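Local coordinates for adenylate cyclase-like protein (Chlamydia trachomatis, PDB 4QO6) that forms part of the inner-membrane ring of the type III secretion system, this chain being its periplasmic region of successive BON-like domains, at residues D71-W75 / E97-F101; V18-F22 / E50-V55; F37-R43 / D65-D71. One frame throughout, in Å; residues are numbered along the deposited sequence.

Contact 1: residues D71-W75 / E97-F101; sequences DEAVW and EPGIF
A helix start can be tied to a distant turn by one carboxylate, and here the PD2 domain does so with its own hairpin. Residues 71-75 form the first turn of a helix, with W75 N donating to D71 O at 3.0 Å; residues 97-101 make a type II beta turn from E97 to I100, closed by I100 N to E97 O at 2.8 Å, and then enter a strand. D71 and P98 have their CA atoms 6.8 Å apart, W75 and F101 7.7 Å. D71, chi1 m, points toward the turn, and its OD2 accepts a nearly straight hydrogen bond from G99 N (2.8 Å, 170°). G99 sits at the third position of the turn with positive phi (80°), the conformation that a type II turn requires there. The other carboxylate oxygen, OD1, accepts from H41 ND1 of the preceding PD1 sheet, so both are used. V74, chi1 t, sets CG1 3.9 Å from CZ of F101, whose m rotamer carries the ring back to the helix. W75, chi1 p, meets that ring edge to edge, its CD1 4.1 Å from F101 CE1. The apolar patch thus lies beside the hydrogen bond. Around it, W75 also packs on strand 92-95, F124 meets F101 edge-to-face and touches V74, and the helix start is fastened to the hairpin of strands 92-95 and 100-107.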
loop_
_atom_site.group_PDB
_atom_site.type_symbol
_atom_site.label_atom_id
_atom_site.label_comp_id
_atom_site.label_asym_id
_atom_site.label_seq_id
_atom_site.Cartn_x
_atom_site.Cartn_y
_atom_site.Cartn_z
ATOM N N ASP A 71 8.392 -7.645 14.416
ATOM C CA ASP A 71 7.689 -6.712 13.546
ATOM C C ASP A 71 6.215 -7.083 13.361
ATOM O O ASP A 71 5.375 -6.183 13.203
ATOM C CB ASP A 71 8.390 -6.585 12.212
ATOM C CG ASP A 71 9.701 -5.822 12.294
ATOM O OD1 ASP A 71 9.978 -5.153 13.306
ATOM O OD2 ASP A 71 10.463 -5.845 11.312
ATOM N N GLU A 72 5.891 -8.381 13.418
ATOM C CA GLU A 72 4.487 -8.844 13.245
ATOM C C GLU A 72 3.557 -8.322 14.353
ATOM O O GLU A 72 2.440 -7.936 14.077
ATOM C CB GLU A 72 4.436 -10.381 13.193
ATOM C CG GLU A 72 3.163 -11.005 12.724
ATOM C CD GLU A 72 3.169 -12.554 12.819
ATOM O OE1 GLU A 72 3.285 -13.192 13.944
ATOM O OE2 GLU A 72 3.061 -13.129 11.724
ATOM N N ALA A 73 4.014 -8.376 15.597
ATOM C CA ALA A 73 3.281 -7.850 16.747
ATOM C C ALA A 73 3.082 -6.373 16.513
ATOM O O ALA A 73 2.031 -5.874 16.762
ATOM C CB ALA A 73 4.042 -8.071 18.071
ATOM N N VAL A 74 4.110 -5.697 16.012
ATOM C CA VAL A 74 4.039 -4.260 15.685
ATOM C C VAL A 74 2.995 -3.861 14.678
ATOM O O VAL A 74 2.107 -3.052 15.013
ATOM C CB VAL A 74 5.376 -3.660 15.294
ATOM C CG1 VAL A 74 5.206 -2.188 14.970
ATOM C CG2 VAL A 74 6.426 -3.831 16.436
ATOM N N TRP A 75 2.999 -4.438 13.485
ATOM C CA TRP A 75 1.949 -4.051 12.531
ATOM C C TRP A 75 0.591 -4.611 12.837
ATOM O O TRP A 75 -0.409 -3.991 12.456
ATOM C CB TRP A 75 2.344 -4.237 11.037
ATOM C CG TRP A 75 2.727 -5.593 10.600
ATOM C CD1 TRP A 75 3.989 -6.053 10.427
ATOM C CD2 TRP A 75 1.840 -6.667 10.236
ATOM N NE1 TRP A 75 3.963 -7.387 10.017
ATOM C CE2 TRP A 75 2.651 -7.784 9.888
ATOM C CE3 TRP A 75 0.462 -6.814 10.224
ATOM C CZ2 TRP A 75 2.100 -9.043 9.492
ATOM C CZ3 TRP A 75 -0.107 -8.093 9.834
ATOM C CH2 TRP A 75 0.743 -9.172 9.446
ATOM N N GLU A 97 9.729 -6.730 4.904
ATOM C CA GLU A 97 10.935 -7.304 5.484
ATOM C C GLU A 97 11.342 -6.637 6.787
ATOM O O GLU A 97 10.914 -5.524 7.070
ATOM C CB GLU A 97 12.080 -7.295 4.497
ATOM C CG GLU A 97 12.239 -6.031 3.700
ATOM C CD GLU A 97 13.638 -5.884 3.186
ATOM O OE1 GLU A 97 14.555 -6.350 3.887
ATOM O OE2 GLU A 97 13.830 -5.316 2.091
ATOM N N PRO A 98 12.168 -7.339 7.577
ATOM C CA PRO A 98 12.585 -6.870 8.882
ATOM C C PRO A 98 12.984 -5.385 8.818
ATOM O O PRO A 98 13.734 -4.981 7.950
ATOM C CB PRO A 98 13.771 -7.786 9.201
ATOM C CG PRO A 98 13.337 -9.112 8.565
ATOM C CD PRO A 98 12.706 -8.700 7.274
ATOM N N GLY A 99 12.377 -4.561 9.672
ATOM C CA GLY A 99 12.720 -3.172 9.714
ATOM C C GLY A 99 12.107 -2.288 8.642
ATOM O O GLY A 99 12.394 -1.110 8.642
ATOM N N ILE A 100 11.238 -2.802 7.788
ATOM C CA ILE A 100 10.542 -1.967 6.793
ATOM C C ILE A 100 9.042 -2.138 7.016
ATOM O O ILE A 100 8.545 -3.281 6.948
ATOM C CB ILE A 100 10.788 -2.399 5.319
ATOM C CG1 ILE A 100 12.277 -2.506 4.939
ATOM C CG2 ILE A 100 10.135 -1.420 4.369
ATOM C CD1 ILE A 100 13.074 -1.230 5.091
ATOM N N PHE A 101 8.340 -1.013 7.270
ATOM C CA PHE A 101 6.879 -1.009 7.410
ATOM C C PHE A 101 6.234 -0.234 6.236
ATOM O O PHE A 101 6.747 0.814 5.819
ATOM C CB PHE A 101 6.438 -0.387 8.751
ATOM C CG PHE A 101 6.901 -1.175 9.944
ATOM C CD1 PHE A 101 6.215 -2.298 10.356
ATOM C CD2 PHE A 101 8.059 -0.876 10.552
ATOM C CE1 PHE A 101 6.647 -3.054 11.399
ATOM C CE2 PHE A 101 8.477 -1.597 11.629
ATOM C CZ PHE A 101 7.780 -2.692 12.037
#

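Contact 2: residues V18-F22 / E50-V55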
loop_
_atom_site.group_PDB
_atom_site.type_symbol
_atom_site.label_atom_id
_atom_site.label_comp_id
_atom_site.label_asym_id
_atom_site.label_seq_id
_atom_site.Cartn_x
_atom_site.Cartn_y
_atom_site.Cartn_z
ATOM N N VAL A 18 25.617 -16.535 13.041
ATOM C CA VAL A 18 24.245 -16.558 13.486
ATOM C C VAL A 18 23.573 -15.260 13.033
ATOM O O VAL A 18 22.657 -15.284 12.220
ATOM C CB VAL A 18 24.159 -16.760 14.987
ATOM C CG1 VAL A 18 22.711 -16.897 15.405
ATOM C CG2 VAL A 18 24.875 -18.024 15.433
ATOM N N ILE A 19 24.019 -14.114 13.534
ATOM C CA ILE A 19 23.173 -12.917 13.420
ATOM C C ILE A 19 23.005 -12.419 11.965
ATOM O O ILE A 19 21.955 -11.865 11.625
ATOM C CB ILE A 19 23.605 -11.801 14.377
ATOM C CG1 ILE A 19 24.956 -11.227 13.989
ATOM C CG2 ILE A 19 23.617 -12.304 15.812
ATOM C CD1 ILE A 19 24.989 -9.752 14.246
ATOM N N GLN A 20 23.959 -12.774 11.075
ATOM C CA GLN A 20 23.893 -12.466 9.608
ATOM C C GLN A 20 22.659 -13.009 8.937
ATOM O O GLN A 20 22.210 -12.480 7.916
ATOM C CB GLN A 20 25.106 -13.024 8.848
ATOM C CG GLN A 20 25.116 -14.543 8.660
ATOM C CD GLN A 20 26.172 -15.025 7.640
ATOM O OE1 GLN A 20 27.309 -15.324 8.016
ATOM N NE2 GLN A 20 25.794 -15.076 6.342
ATOM N N GLN A 21 22.098 -14.070 9.511
ATOM C CA GLN A 21 20.866 -14.625 8.978
ATOM C C GLN A 21 19.609 -13.810 9.271
ATOM O O GLN A 21 18.524 -14.150 8.775
ATOM C CB GLN A 21 20.706 -16.062 9.468
ATOM C CG GLN A 21 21.964 -16.929 9.133
ATOM C CD GLN A 21 21.900 -18.294 9.791
ATOM O OE1 GLN A 21 20.867 -18.993 9.657
ATOM N NE2 GLN A 21 22.967 -18.680 10.543
ATOM N N PHE A 22 19.744 -12.773 10.108
ATOM C CA PHE A 22 18.633 -11.953 10.603
ATOM C C PHE A 22 19.048 -10.531 10.291
ATOM O O PHE A 22 19.768 -9.865 11.040
ATOM C CB PHE A 22 18.496 -12.229 12.066
ATOM C CG PHE A 22 18.186 -13.694 12.379
ATOM C CD1 PHE A 22 16.889 -14.191 12.276
ATOM C CD2 PHE A 22 19.164 -14.544 12.797
ATOM C CE1 PHE A 22 16.610 -15.522 12.571
ATOM C CE2 PHE A 22 18.896 -15.887 13.083
ATOM C CZ PHE A 22 17.629 -16.376 12.974
ATOM N N GLU A 50 14.079 -18.766 16.888
ATOM C CA GLU A 50 15.221 -19.339 16.184
ATOM C C GLU A 50 16.496 -18.561 16.529
ATOM O O GLU A 50 17.529 -19.171 16.846
ATOM C CB GLU A 50 15.051 -19.329 14.666
ATOM C CG GLU A 50 14.389 -20.544 14.012
ATOM C CD GLU A 50 13.952 -20.221 12.574
ATOM O OE1 GLU A 50 14.706 -19.498 11.872
ATOM O OE2 GLU A 50 12.868 -20.650 12.127
ATOM N N LEU A 51 16.407 -17.225 16.485
ATOM C CA LEU A 51 17.573 -16.395 16.755
ATOM C C LEU A 51 18.094 -16.641 18.144
ATOM O O LEU A 51 19.266 -16.941 18.307
ATOM C CB LEU A 51 17.278 -14.919 16.528
ATOM C CG LEU A 51 18.256 -13.880 17.038
ATOM C CD1 LEU A 51 19.673 -14.034 16.464
ATOM C CD2 LEU A 51 17.653 -12.492 16.776
ATOM N N LEU A 52 17.211 -16.524 19.133
ATOM C CA LEU A 52 17.619 -16.666 20.532
ATOM C C LEU A 52 18.207 -18.029 20.893
ATOM O O LEU A 52 19.085 -18.123 21.723
ATOM C CB LEU A 52 16.486 -16.406 21.502
ATOM C CG LEU A 52 15.855 -15.033 21.383
ATOM C CD1 LEU A 52 14.518 -15.096 22.118
ATOM C CD2 LEU A 52 16.764 -13.931 21.909
ATOM N N TYR A 53 17.658 -19.076 20.334
ATOM C CA TYR A 53 18.141 -20.408 20.646
ATOM C C TYR A 53 19.447 -20.759 19.948
ATOM O O TYR A 53 20.218 -21.540 20.501
ATOM C CB TYR A 53 17.053 -21.475 20.426
ATOM C CG TYR A 53 16.243 -21.569 21.695
ATOM C CD1 TYR A 53 15.359 -20.539 22.056
ATOM C CD2 TYR A 53 16.412 -22.641 22.592
ATOM C CE1 TYR A 53 14.651 -20.581 23.238
ATOM C CE2 TYR A 53 15.690 -22.695 23.781
ATOM C CZ TYR A 53 14.816 -21.659 24.089
ATOM O OH TYR A 53 14.092 -21.688 25.245
ATOM N N LYS A 54 19.682 -20.210 18.757
ATOM C CA LYS A 54 20.980 -20.356 18.107
ATOM C C LYS A 54 22.077 -19.607 18.789
ATOM O O LYS A 54 23.165 -20.123 18.867
ATOM C CB LYS A 54 20.941 -19.962 16.665
ATOM C CG LYS A 54 20.056 -20.858 15.822
ATOM C CD LYS A 54 20.107 -20.375 14.379
ATOM C CE LYS A 54 19.621 -21.428 13.400
ATOM N NZ LYS A 54 19.682 -20.835 12.038
ATOM N N VAL A 55 21.839 -18.393 19.285
ATOM C CA VAL A 55 22.938 -17.697 19.976
ATOM C C VAL A 55 23.186 -18.346 21.348
ATOM O O VAL A 55 24.317 -18.496 21.780
ATOM C CB VAL A 55 22.730 -16.175 20.148
ATOM C CG1 VAL A 55 22.526 -15.517 18.806
ATOM C CG2 VAL A 55 21.565 -15.896 21.057
#
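This is a helix-end to helix packing contact within the PD1 domain: the last residues of helix 10-19 and the turn that follows lie against one side of helix 45-56, and the two segments bury 358 Å² between them. V18 CB points at the second helix, and CG1 reaches V55 CG1 at 3.7 Å, K54 CB at 3.8 Å and L51 CD1 at 4.3 Å, so one methyl touches residues on successive turns of that helix. The chain then bends in a type I beta turn from I19 to F22, with F22 N bonded to I19 O at 2.8 Å, and this brings the F22 ring back onto the helix. L51 CB sits 3.9 Å from the ring centroid and 13° off its normal, a CH-pi contact over the face, while L51 CD1 approaches F22 CD2 at 3.7 Å and E50 CB lies near the ring edge. Polar groups gather at the margin: the amide of Q21 bonds through NE2 to H17 O, and its OE1 lies 3.2 Å from K54 NZ, at the tip of an extended lysine. The principle is familiar, an aliphatic and aromatic centre with polar ends at the rim. Beyond it, L51 continues onto V68 and V55 onto V64, so that helix 45-56 and the end of helix 10-19 lie side by side on the same face of the sheet.

Contact 3: residues F37-R43 / D65-D71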
loop_
_atom_site.group_PDB
_atom_site.type_symbol
_atom_site.label_atom_id
_atom_site.label_comp_id
_atom_site.label_asym_id
_atom_site.label_seq_id
_atom_site.Cartn_x
_atom_site.Cartn_y
_atom_site.Cartn_z
ATOM N N PHE A 37 24.236 -8.888 24.194
ATOM C CA PHE A 37 23.119 -7.979 24.071
ATOM C C PHE A 37 22.713 -7.900 22.600
ATOM O O PHE A 37 23.522 -7.550 21.769
ATOM C CB PHE A 37 23.581 -6.623 24.588
ATOM C CG PHE A 37 22.610 -5.498 24.378
ATOM C CD1 PHE A 37 22.677 -4.728 23.267
ATOM C CD2 PHE A 37 21.728 -5.147 25.352
ATOM C CE1 PHE A 37 21.828 -3.643 23.083
ATOM C CE2 PHE A 37 20.878 -4.053 25.198
ATOM C CZ PHE A 37 20.921 -3.307 24.044
ATOM N N LEU A 38 21.470 -8.239 22.282
ATOM C CA LEU A 38 20.941 -8.176 20.929
ATOM C C LEU A 38 19.905 -7.054 20.755
ATOM O O LEU A 38 18.979 -6.933 21.588
ATOM C CB LEU A 38 20.179 -9.452 20.655
ATOM C CG LEU A 38 20.987 -10.744 20.590
ATOM C CD1 LEU A 38 20.082 -11.937 20.304
ATOM C CD2 LEU A 38 22.052 -10.582 19.503
ATOM N N ILE A 39 20.000 -6.353 19.627
ATOM C CA ILE A 39 19.000 -5.372 19.216
ATOM C C ILE A 39 18.661 -5.495 17.735
ATOM O O ILE A 39 19.422 -6.109 16.975
ATOM C CB ILE A 39 19.467 -3.932 19.620
ATOM C CG1 ILE A 39 18.296 -2.945 19.619
ATOM C CG2 ILE A 39 20.551 -3.362 18.731
ATOM C CD1 ILE A 39 18.635 -1.640 20.327
ATOM N N GLY A 40 17.507 -4.953 17.332
ATOM C CA GLY A 40 17.067 -4.828 15.903
ATOM C C GLY A 40 15.683 -5.456 15.692
ATOM O O GLY A 40 14.917 -5.454 16.629
ATOM N N HIS A 41 15.357 -5.959 14.478
ATOM C CA HIS A 41 14.046 -6.474 14.062
ATOM C C HIS A 41 14.157 -7.889 13.458
ATOM O O HIS A 41 15.121 -8.173 12.686
ATOM C CB HIS A 41 13.476 -5.589 12.942
ATOM C CG HIS A 41 13.276 -4.157 13.346
ATOM N ND1 HIS A 41 12.057 -3.648 13.728
ATOM C CD2 HIS A 41 14.160 -3.144 13.466
ATOM C CE1 HIS A 41 12.198 -2.378 14.059
ATOM N NE2 HIS A 41 13.469 -2.049 13.896
ATOM N N VAL A 42 13.139 -8.710 13.731
ATOM C CA VAL A 42 12.869 -9.945 12.995
ATOM C C VAL A 42 11.448 -9.916 12.472
ATOM O O VAL A 42 10.597 -9.157 12.980
ATOM C CB VAL A 42 13.108 -11.247 13.830
ATOM C CG1 VAL A 42 14.560 -11.352 14.277
ATOM C CG2 VAL A 42 12.248 -11.257 15.040
ATOM N N ARG A 43 11.199 -10.733 11.437
ATOM C CA ARG A 43 9.825 -10.883 10.816
ATOM C C ARG A 43 8.701 -11.219 11.843
ATOM O O ARG A 43 7.649 -10.588 11.814
ATOM C CB ARG A 43 9.892 -11.967 9.727
ATOM C CG ARG A 43 8.593 -12.228 8.967
ATOM C CD ARG A 43 8.744 -13.221 7.841
ATOM N NE ARG A 43 9.288 -14.488 8.359
ATOM C CZ ARG A 43 9.261 -15.666 7.732
ATOM N NH1 ARG A 43 8.683 -15.814 6.535
ATOM N NH2 ARG A 43 9.789 -16.722 8.344
ATOM N N ASP A 65 20.706 -10.638 26.493
ATOM C CA ASP A 65 19.847 -9.526 26.762
ATOM C C ASP A 65 19.127 -9.185 25.426
ATOM O O ASP A 65 19.673 -8.575 24.509
ATOM C CB ASP A 65 20.657 -8.336 27.334
ATOM C CG ASP A 65 19.752 -7.163 27.769
ATOM O OD1 ASP A 65 18.824 -6.791 27.032
ATOM O OD2 ASP A 65 19.926 -6.620 28.864
ATOM N N ASP A 66 17.866 -9.550 25.352
ATOM C CA ASP A 66 17.127 -9.575 24.081
ATOM C C ASP A 66 16.272 -8.343 23.893
ATOM O O ASP A 66 15.249 -8.206 24.569
ATOM C CB ASP A 66 16.232 -10.828 24.047
ATOM C CG ASP A 66 15.150 -10.738 22.996
ATOM O OD1 ASP A 66 15.304 -9.962 22.061
ATOM O OD2 ASP A 66 14.114 -11.431 23.119
ATOM N N ASN A 67 16.674 -7.463 22.982
ATOM C CA ASN A 67 15.907 -6.245 22.666
ATOM C C ASN A 67 15.479 -6.201 21.182
ATOM O O ASN A 67 15.490 -5.171 20.488
ATOM C CB ASN A 67 16.750 -5.060 23.032
ATOM C CG ASN A 67 17.120 -5.061 24.495
ATOM O OD1 ASN A 67 16.384 -4.511 25.319
ATOM N ND2 ASN A 67 18.261 -5.637 24.834
ATOM N N VAL A 68 15.129 -7.360 20.680
ATOM C CA VAL A 68 14.800 -7.493 19.290
ATOM C C VAL A 68 13.279 -7.329 19.155
ATOM O O VAL A 68 12.538 -7.969 19.857
ATOM C CB VAL A 68 15.221 -8.885 18.781
ATOM C CG1 VAL A 68 14.779 -9.073 17.341
ATOM C CG2 VAL A 68 16.713 -9.059 18.875
ATOM N N ILE A 69 12.862 -6.485 18.252
ATOM C CA ILE A 69 11.469 -6.239 17.889
ATOM C C ILE A 69 10.878 -7.335 16.973
ATOM O O ILE A 69 11.457 -7.694 15.921
ATOM C CB ILE A 69 11.382 -4.902 17.128
ATOM C CG1 ILE A 69 12.004 -3.724 17.951
ATOM C CG2 ILE A 69 9.973 -4.599 16.714
ATOM C CD1 ILE A 69 11.565 -3.679 19.412
ATOM N N ASP A 70 9.722 -7.850 17.370
ATOM C CA ASP A 70 8.903 -8.720 16.547
ATOM C C ASP A 70 8.009 -7.816 15.654
ATOM O O ASP A 70 7.025 -7.214 16.086
ATOM C CB ASP A 70 8.096 -9.614 17.480
ATOM C CG ASP A 70 6.997 -10.407 16.771
ATOM O OD1 ASP A 70 6.775 -10.164 15.580
ATOM O OD2 ASP A 70 6.380 -11.299 17.426
ATOM N N ASP A 71 8.392 -7.645 14.416
ATOM C CA ASP A 71 7.689 -6.712 13.546
ATOM C C ASP A 71 6.215 -7.083 13.361
ATOM O O ASP A 71 5.375 -6.183 13.203
ATOM C CB ASP A 71 8.390 -6.585 12.212
ATOM C CG ASP A 71 9.701 -5.822 12.294
ATOM O OD1 ASP A 71 9.978 -5.153 13.306
ATOM O OD2 ASP A 71 10.463 -5.845 11.312
#
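Parallel strands (37-39 and 65-70, 9° apart) pair by offset hydrogen bonds, here interrupted at a corner. L38 N donates to D65 O (2.9 Å), and L38 O accepts from N67 N (2.7 Å). At the corner G40 N lies 3.8 Å from N67 O; the series resumes with I69 N to G40 O (2.8 Å), V42 N to I69 O (2.9 Å) and D71 N to V42 O (3.0 Å). V68 N, directed away from segment 37-43, is satisfied by D66 OD1 (3.0 Å), an Asx turn, and H41 N by T24 OG1. H41 ND1 donates to D71 OD1 (2.6 Å), whose OD2 takes G99 N, and N67 ND2 to D65 OD1 (2.5 Å). D66 pairs with K48 and R43 with D47; D70 OD1, at the N-cap, accepts weak hydrogen bonds from E72 N and A73 N. L38 and V42 meet V68 on the face covered by helix 45-56, the beta-alpha-beta crossover, while strand 26-30 pairs with the far edge of strand 35-39.

In the fold
Contacts 2 and 3 share a beta-alpha-beta unit and interlock along the chain: helix 45-56 of contact 2 connects strands 41-42 and 63-70 of contact 3, with L51 CD2 packed 4.1 Å from both V68 CG2 and V42 CG1. Contact 2 is the most buried, with an apolar centre and a polar rim, whereas contact 3 is held chiefly by main-chain hydrogen bonds and mixes polar and apolar side chains on the face bearing F37, H41 and N67. Contact 1 follows in series, about 11 Å from contact 3 between centres, and mixes one hydrogen bond with aromatic packing. D71 belongs to both, ending the strand segment and starting the helix, so its carboxylate joins the PD1 sheet to the PD2 turn.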